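Local atomic coordinates of GPI-anchored protein LLG1 (Arabidopsis thaliana, PDB entry 6A5D), a protein that probably acts as a membrane-tethered cell-surface co-receptor that helps receptor kinases perceive RALF peptides in a heterotypic complex. Residues C26-E31 and T64-D69; G54-F59 and T76-Y81. One frame throughout, in Å; residues are numbered along the deposited sequence.

Interaction 1. Residues C26-E31 and T64-D69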
loop_
_atom_site.group_PDB
_atom_site.type_symbol
_atom_site.label_atom_id
_atom_site.label_comp_id
_atom_site.label_asym_id
_atom_site.label_seq_id
_atom_site.Cartn_x
_atom_site.Cartn_y
_atom_site.Cartn_z
ATOM N N CYS A 26 4.333 14.169 5.472
ATOM C CA CYS A 26 3.058 13.470 5.508
ATOM C C CYS A 26 2.446 13.604 6.898
ATOM O O CYS A 26 3.133 13.336 7.896
ATOM C CB CYS A 26 3.247 11.991 5.195
ATOM S SG CYS A 26 1.661 11.157 5.044
ATOM N N PRO A 27 1.180 14.029 7.013
ATOM C CA PRO A 27 0.558 14.121 8.343
ATOM C C PRO A 27 0.109 12.788 8.926
ATOM O O PRO A 27 -0.203 12.740 10.125
ATOM C CB PRO A 27 -0.641 15.044 8.103
ATOM C CG PRO A 27 -0.994 14.830 6.679
ATOM C CD PRO A 27 0.298 14.547 5.950
ATOM N N VAL A 28 0.038 11.728 8.121
ATOM C CA VAL A 28 -0.268 10.382 8.608
ATOM C C VAL A 28 1.004 9.742 9.138
ATOM O O VAL A 28 2.037 9.725 8.461
ATOM C CB VAL A 28 -0.890 9.528 7.486
ATOM C CG1 VAL A 28 -1.129 8.076 7.953
ATOM C CG2 VAL A 28 -2.184 10.167 6.976
ATOM N N ASN A 29 0.941 9.230 10.364
ATOM C CA ASN A 29 2.132 8.687 11.026
ATOM C C ASN A 29 2.327 7.213 10.663
ATOM O O ASN A 29 2.159 6.301 11.476
ATOM C CB ASN A 29 2.060 8.886 12.533
ATOM C CG ASN A 29 3.424 8.795 13.194
ATOM O OD1 ASN A 29 4.410 8.368 12.578
ATOM N ND2 ASN A 29 3.486 9.185 14.463
ATOM N N PHE A 30 2.727 6.996 9.408
ATOM C CA PHE A 30 2.899 5.637 8.912
ATOM C C PHE A 30 3.906 4.849 9.736
ATOM O O PHE A 30 3.750 3.632 9.890
ATOM C CB PHE A 30 3.299 5.667 7.438
ATOM C CG PHE A 30 2.156 5.961 6.518
ATOM C CD1 PHE A 30 1.196 5.003 6.306
ATOM C CD2 PHE A 30 2.053 7.178 5.844
ATOM C CE1 PHE A 30 0.123 5.238 5.462
ATOM C CE2 PHE A 30 0.991 7.424 4.999
ATOM C CZ PHE A 30 0.021 6.453 4.800
ATOM N N GLU A 31 4.905 5.528 10.313
ATOM C CA GLU A 31 5.937 4.830 11.072
ATOM C C GLU A 31 5.351 3.940 12.160
ATOM O O GLU A 31 5.848 2.831 12.401
ATOM C CB GLU A 31 6.909 5.827 11.696
ATOM C CG GLU A 31 8.022 5.099 12.451
ATOM C CD GLU A 31 9.060 6.016 13.049
ATOM O OE1 GLU A 31 8.954 7.243 12.870
ATOM O OE2 GLU A 31 10.011 5.480 13.672
ATOM N N THR A 64 -6.327 7.457 0.888
ATOM C CA THR A 64 -6.142 7.988 -0.462
ATOM C C THR A 64 -6.089 9.513 -0.471
ATOM O O THR A 64 -5.350 10.098 -1.275
ATOM C CB THR A 64 -7.216 7.481 -1.436
ATOM O OG1 THR A 64 -8.531 7.742 -0.914
ATOM C CG2 THR A 64 -7.064 6.004 -1.677
ATOM N N ASP A 65 -6.842 10.179 0.412
ATOM C CA ASP A 65 -6.781 11.641 0.464
ATOM C C ASP A 65 -5.337 12.106 0.625
ATOM O O ASP A 65 -4.862 12.992 -0.095
ATOM C CB ASP A 65 -7.589 12.191 1.645
ATOM C CG ASP A 65 -9.108 12.093 1.467
ATOM O OD1 ASP A 65 -9.607 11.692 0.402
ATOM O OD2 ASP A 65 -9.808 12.453 2.443
ATOM N N GLN A 66 -4.621 11.510 1.574
ATOM C CA GLN A 66 -3.260 11.938 1.861
ATOM C C GLN A 66 -2.264 11.329 0.884
ATOM O O GLN A 66 -1.342 12.016 0.431
ATOM C CB GLN A 66 -2.898 11.587 3.307
ATOM C CG GLN A 66 -3.828 12.219 4.342
ATOM C CD GLN A 66 -4.972 11.306 4.776
ATOM O OE1 GLN A 66 -5.584 10.614 3.979
ATOM N NE2 GLN A 66 -5.250 11.301 6.072
ATOM N N LEU A 67 -2.472 10.066 0.506
ATOM C CA LEU A 67 -1.565 9.409 -0.427
ATOM C C LEU A 67 -1.574 10.100 -1.783
ATOM O O LEU A 67 -0.542 10.160 -2.462
ATOM C CB LEU A 67 -1.947 7.941 -0.574
ATOM C CG LEU A 67 -1.668 7.068 0.647
ATOM C CD1 LEU A 67 -2.327 5.709 0.492
ATOM C CD2 LEU A 67 -0.163 6.889 0.866
ATOM N N ASN A 68 -2.734 10.601 -2.205
ATOM C CA ASN A 68 -2.882 11.267 -3.497
ATOM C C ASN A 68 -2.621 12.759 -3.430
ATOM O O ASN A 68 -2.956 13.481 -4.382
ATOM C CB ASN A 68 -4.234 10.965 -4.146
ATOM C CG ASN A 68 -4.319 9.549 -4.678
ATOM O OD1 ASN A 68 -3.308 8.954 -5.061
ATOM N ND2 ASN A 68 -5.519 9.000 -4.705
ATOM N N ASP A 69 -2.096 13.245 -2.316
ATOM C CA ASP A 69 -1.534 14.589 -2.266
ATOM C C ASP A 69 -0.139 14.483 -2.864
ATOM O O ASP A 69 0.820 14.091 -2.192
ATOM C CB ASP A 69 -1.502 15.107 -0.838
ATOM C CG ASP A 69 -0.846 16.468 -0.731
ATOM O OD1 ASP A 69 -0.423 17.022 -1.771
ATOM O OD2 ASP A 69 -0.783 16.993 0.393
#
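Gln66 lays its aliphatic chain across one methyl of Val28, the two side chains crossing at about a right angle. Followed outward, the glutamine begins with CB 4.0 Å from Val28 CG2. Its CG lies beside the backbone N (chi1 -59°) and comes closer, 3.7 Å from Val28 CG2. The bend at chi2, 95°, keeps Gln66 CD at 3.7 Å from Val28 CG2. Every one of these approaches uses a single branch of Val28. The other branch turns back into its own segment, where CG1 stands 3.6 Å above the plane of the Phe30 ring, over its centre. Val28 thus sits between ring and glutamine, one methyl turned to each. The second bridge is longer and wholly apolar: Phe30 CZ, the far corner of the ring, reaches Leu67 CD2 at 4.0 Å, approaching obliquely. Beyond the two segments, Phe30 and Leu67 both rest on Met78 of helix 74-86, and Cys26 is joined to Cys74 by a disulfide, which separately ties the same N-terminal loop to that helix, as does the hydrogen bond between Cys26 N and Asp73 OD1 just before it. The contact therefore sets this loop against the short helix 64-67, with the buried Phe30 and Leu67 on the inner side and Val28 and Gln66 nearer the surface. With only carbon surfaces clearly meeting across these two segments, shape and burial rather than directed bonds probably set how loop and helix lie together.

Interaction 2. Residues G54-F59 and T76-Y81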
loop_
_atom_site.group_PDB
_atom_site.type_symbol
_atom_site.label_atom_id
_atom_site.label_comp_id
_atom_site.label_asym_id
_atom_site.label_seq_id
_atom_site.Cartn_x
_atom_site.Cartn_y
_atom_site.Cartn_z
ATOM N N GLY A 54 -5.487 -7.293 -1.929
ATOM C CA GLY A 54 -6.631 -6.957 -1.093
ATOM C C GLY A 54 -6.222 -6.424 0.266
ATOM O O GLY A 54 -6.814 -5.465 0.762
ATOM N N ALA A 55 -5.207 -7.030 0.880
ATOM C CA ALA A 55 -4.756 -6.576 2.194
ATOM C C ALA A 55 -4.142 -5.187 2.105
ATOM O O ALA A 55 -4.338 -4.346 2.995
ATOM C CB ALA A 55 -3.744 -7.573 2.754
ATOM N N PHE A 56 -3.380 -4.938 1.040
ATOM C CA PHE A 56 -2.800 -3.621 0.818
ATOM C C PHE A 56 -3.878 -2.557 0.636
ATOM O O PHE A 56 -3.784 -1.469 1.225
ATOM C CB PHE A 56 -1.883 -3.701 -0.401
ATOM C CG PHE A 56 -1.449 -2.375 -0.930
ATOM C CD1 PHE A 56 -0.636 -1.543 -0.182
ATOM C CD2 PHE A 56 -1.854 -1.952 -2.188
ATOM C CE1 PHE A 56 -0.229 -0.323 -0.671
ATOM C CE2 PHE A 56 -1.436 -0.730 -2.683
ATOM C CZ PHE A 56 -0.631 0.092 -1.911
ATOM N N LYS A 57 -4.911 -2.846 -0.177
ATOM C CA LYS A 57 -6.028 -1.914 -0.335
ATOM C C LYS A 57 -6.752 -1.709 0.984
ATOM O O LYS A 57 -7.077 -0.573 1.351
ATOM C CB LYS A 57 -6.995 -2.441 -1.395
ATOM C CG LYS A 57 -6.470 -2.207 -2.812
ATOM C CD LYS A 57 -7.372 -2.761 -3.911
ATOM C CE LYS A 57 -6.761 -2.470 -5.276
ATOM N NZ LYS A 57 -7.681 -2.842 -6.400
ATOM N N ASP A 58 -6.963 -2.790 1.743
ATOM C CA ASP A 58 -7.622 -2.656 3.041
ATOM C C ASP A 58 -6.823 -1.754 3.981
ATOM O O ASP A 58 -7.403 -0.975 4.752
ATOM C CB ASP A 58 -7.875 -4.029 3.654
ATOM C CG ASP A 58 -9.052 -4.752 3.018
ATOM O OD1 ASP A 58 -9.915 -4.086 2.410
ATOM O OD2 ASP A 58 -9.127 -5.989 3.137
ATOM N N PHE A 59 -5.490 -1.821 3.896
ATOM C CA PHE A 59 -4.625 -0.980 4.719
ATOM C C PHE A 59 -4.613 0.462 4.224
ATOM O O PHE A 59 -4.673 1.405 5.029
ATOM C CB PHE A 59 -3.192 -1.526 4.692
ATOM C CG PHE A 59 -2.206 -0.662 5.448
ATOM C CD1 PHE A 59 -1.984 -0.880 6.805
ATOM C CD2 PHE A 59 -1.517 0.371 4.813
ATOM C CE1 PHE A 59 -1.083 -0.079 7.509
ATOM C CE2 PHE A 59 -0.617 1.175 5.514
ATOM C CZ PHE A 59 -0.412 0.957 6.865
ATOM N N THR A 76 5.470 7.743 -0.730
ATOM C CA THR A 76 6.803 7.154 -0.568
ATOM C C THR A 76 7.049 6.711 0.874
ATOM O O THR A 76 7.666 5.668 1.115
ATOM C CB THR A 76 7.902 8.102 -1.068
ATOM O OG1 THR A 76 7.864 9.333 -0.337
ATOM C CG2 THR A 76 7.742 8.391 -2.552
ATOM N N THR A 77 6.564 7.483 1.850
ATOM C CA THR A 77 6.717 7.088 3.247
ATOM C C THR A 77 5.962 5.796 3.540
ATOM O O THR A 77 6.497 4.888 4.181
ATOM C CB THR A 77 6.285 8.208 4.201
ATOM O OG1 THR A 77 7.095 9.373 3.988
ATOM C CG2 THR A 77 6.454 7.759 5.651
ATOM N N MET A 78 4.717 5.687 3.069
ATOM C CA MET A 78 3.943 4.475 3.314
ATOM C C MET A 78 4.631 3.251 2.733
ATOM O O MET A 78 4.771 2.225 3.408
ATOM C CB MET A 78 2.541 4.595 2.732
ATOM C CG MET A 78 1.778 3.308 2.944
ATOM S SD MET A 78 0.190 3.264 2.095
ATOM C CE MET A 78 0.696 3.262 0.378
ATOM N N PHE A 79 5.035 3.330 1.469
ATOM C CA PHE A 79 5.691 2.182 0.852
ATOM C C PHE A 79 6.994 1.834 1.571
ATOM O O PHE A 79 7.332 0.651 1.733
ATOM C CB PHE A 79 5.921 2.444 -0.636
ATOM C CG PHE A 79 4.678 2.287 -1.474
ATOM C CD1 PHE A 79 4.062 1.047 -1.588
ATOM C CD2 PHE A 79 4.157 3.361 -2.183
ATOM C CE1 PHE A 79 2.930 0.875 -2.379
ATOM C CE2 PHE A 79 3.013 3.209 -2.974
ATOM C CZ PHE A 79 2.398 1.962 -3.071
ATOM N N SER A 80 7.723 2.843 2.050
ATOM C CA SER A 80 8.972 2.557 2.748
ATOM C C SER A 80 8.721 1.739 4.010
ATOM O O SER A 80 9.460 0.790 4.296
ATOM C CB SER A 80 9.732 3.848 3.047
ATOM O OG SER A 80 9.175 4.533 4.149
ATOM N N TYR A 81 7.638 2.032 4.736
ATOM C CA TYR A 81 7.358 1.285 5.957
ATOM C C TYR A 81 6.701 -0.060 5.685
ATOM O O TYR A 81 7.011 -1.044 6.368
ATOM C CB TYR A 81 6.522 2.108 6.943
ATOM C CG TYR A 81 7.358 3.113 7.676
ATOM C CD1 TYR A 81 8.346 2.693 8.563
ATOM C CD2 TYR A 81 7.194 4.478 7.464
ATOM C CE1 TYR A 81 9.141 3.606 9.217
ATOM C CE2 TYR A 81 7.998 5.397 8.117
ATOM C CZ TYR A 81 8.965 4.950 8.992
ATOM O OH TYR A 81 9.768 5.846 9.670
#
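Aromatic contact between Phe56 and Phe79 joins the two helices on one side of Met78. The rings meet rim to rim, neither over the face of the other, with centroids 5.7 Å apart and planes inclined by 28°; Phe56 CZ to Phe79 CE1, at 3.7 Å, marks the approach. Phe56 also meets the ring of Phe93, on helix 92-99, so the aromatic contacts extend to a third helix. Sulfur supplies the second kind of interaction. Met78 SD lies at the edge of the Phe59 ring, 5.3 Å from its centroid and 89° off the ring normal, a Met-aromatic contact in which Met78 SD is 4.1 Å from Phe59 CE2. The two side chains slide past each other in opposite directions. Helices 49-60 and 74-86 belong to a small, strand-free, disulfide-linked helical domain; the axes of these segments come no closer than 13.1 Å, with N-to-C directions 131° apart, far enough separated that long side chains must span the middle. Apolar contact of the Met78 methyl is the third kind. A bend at chi3 turns Met78 CE back to sit 4.0 Å above the plane of the neighbouring Phe79 ring, over its centre, while the same CE meets the edge of Phe56 at CE1. Replacing Phe56 with an alanine would probably open a gap beside Met78 CE and leave the rim of Phe79 without this aromatic partner. Among the side chains of 76-81, one hydrogen bond lies within the helix: Ser80 OG donates to Thr77 O at 2.7 Å, and that carbonyl also receives Tyr81 N from the same face of its plane.

Overall arrangement
Interactions 1 and 2 have centres about 10 Å apart and meet on helix 74-86, chiefly at Met78. Phe30 CE1 packs 3.6 Å from Met78 CG, and Leu67 CD2 lies 3.8 Å from Met78 CE, so both bridging apolar residues of interaction 1 reach the methionine that spans interaction 2. A more peripheral link joins Glu31 CG to Tyr81 OH at 3.4 Å. The segments of the two contacts alternate along the chain. The centre of interaction 2 is about 2 Å, that of interaction 1 about 11 Å, from the centre of the chain. An attached glycan neighbours Pro27, Val28 and Asn29, whereas the side chain of Phe59 is about 9 Å from a bound fucose and a bound N-acetylglucosamine.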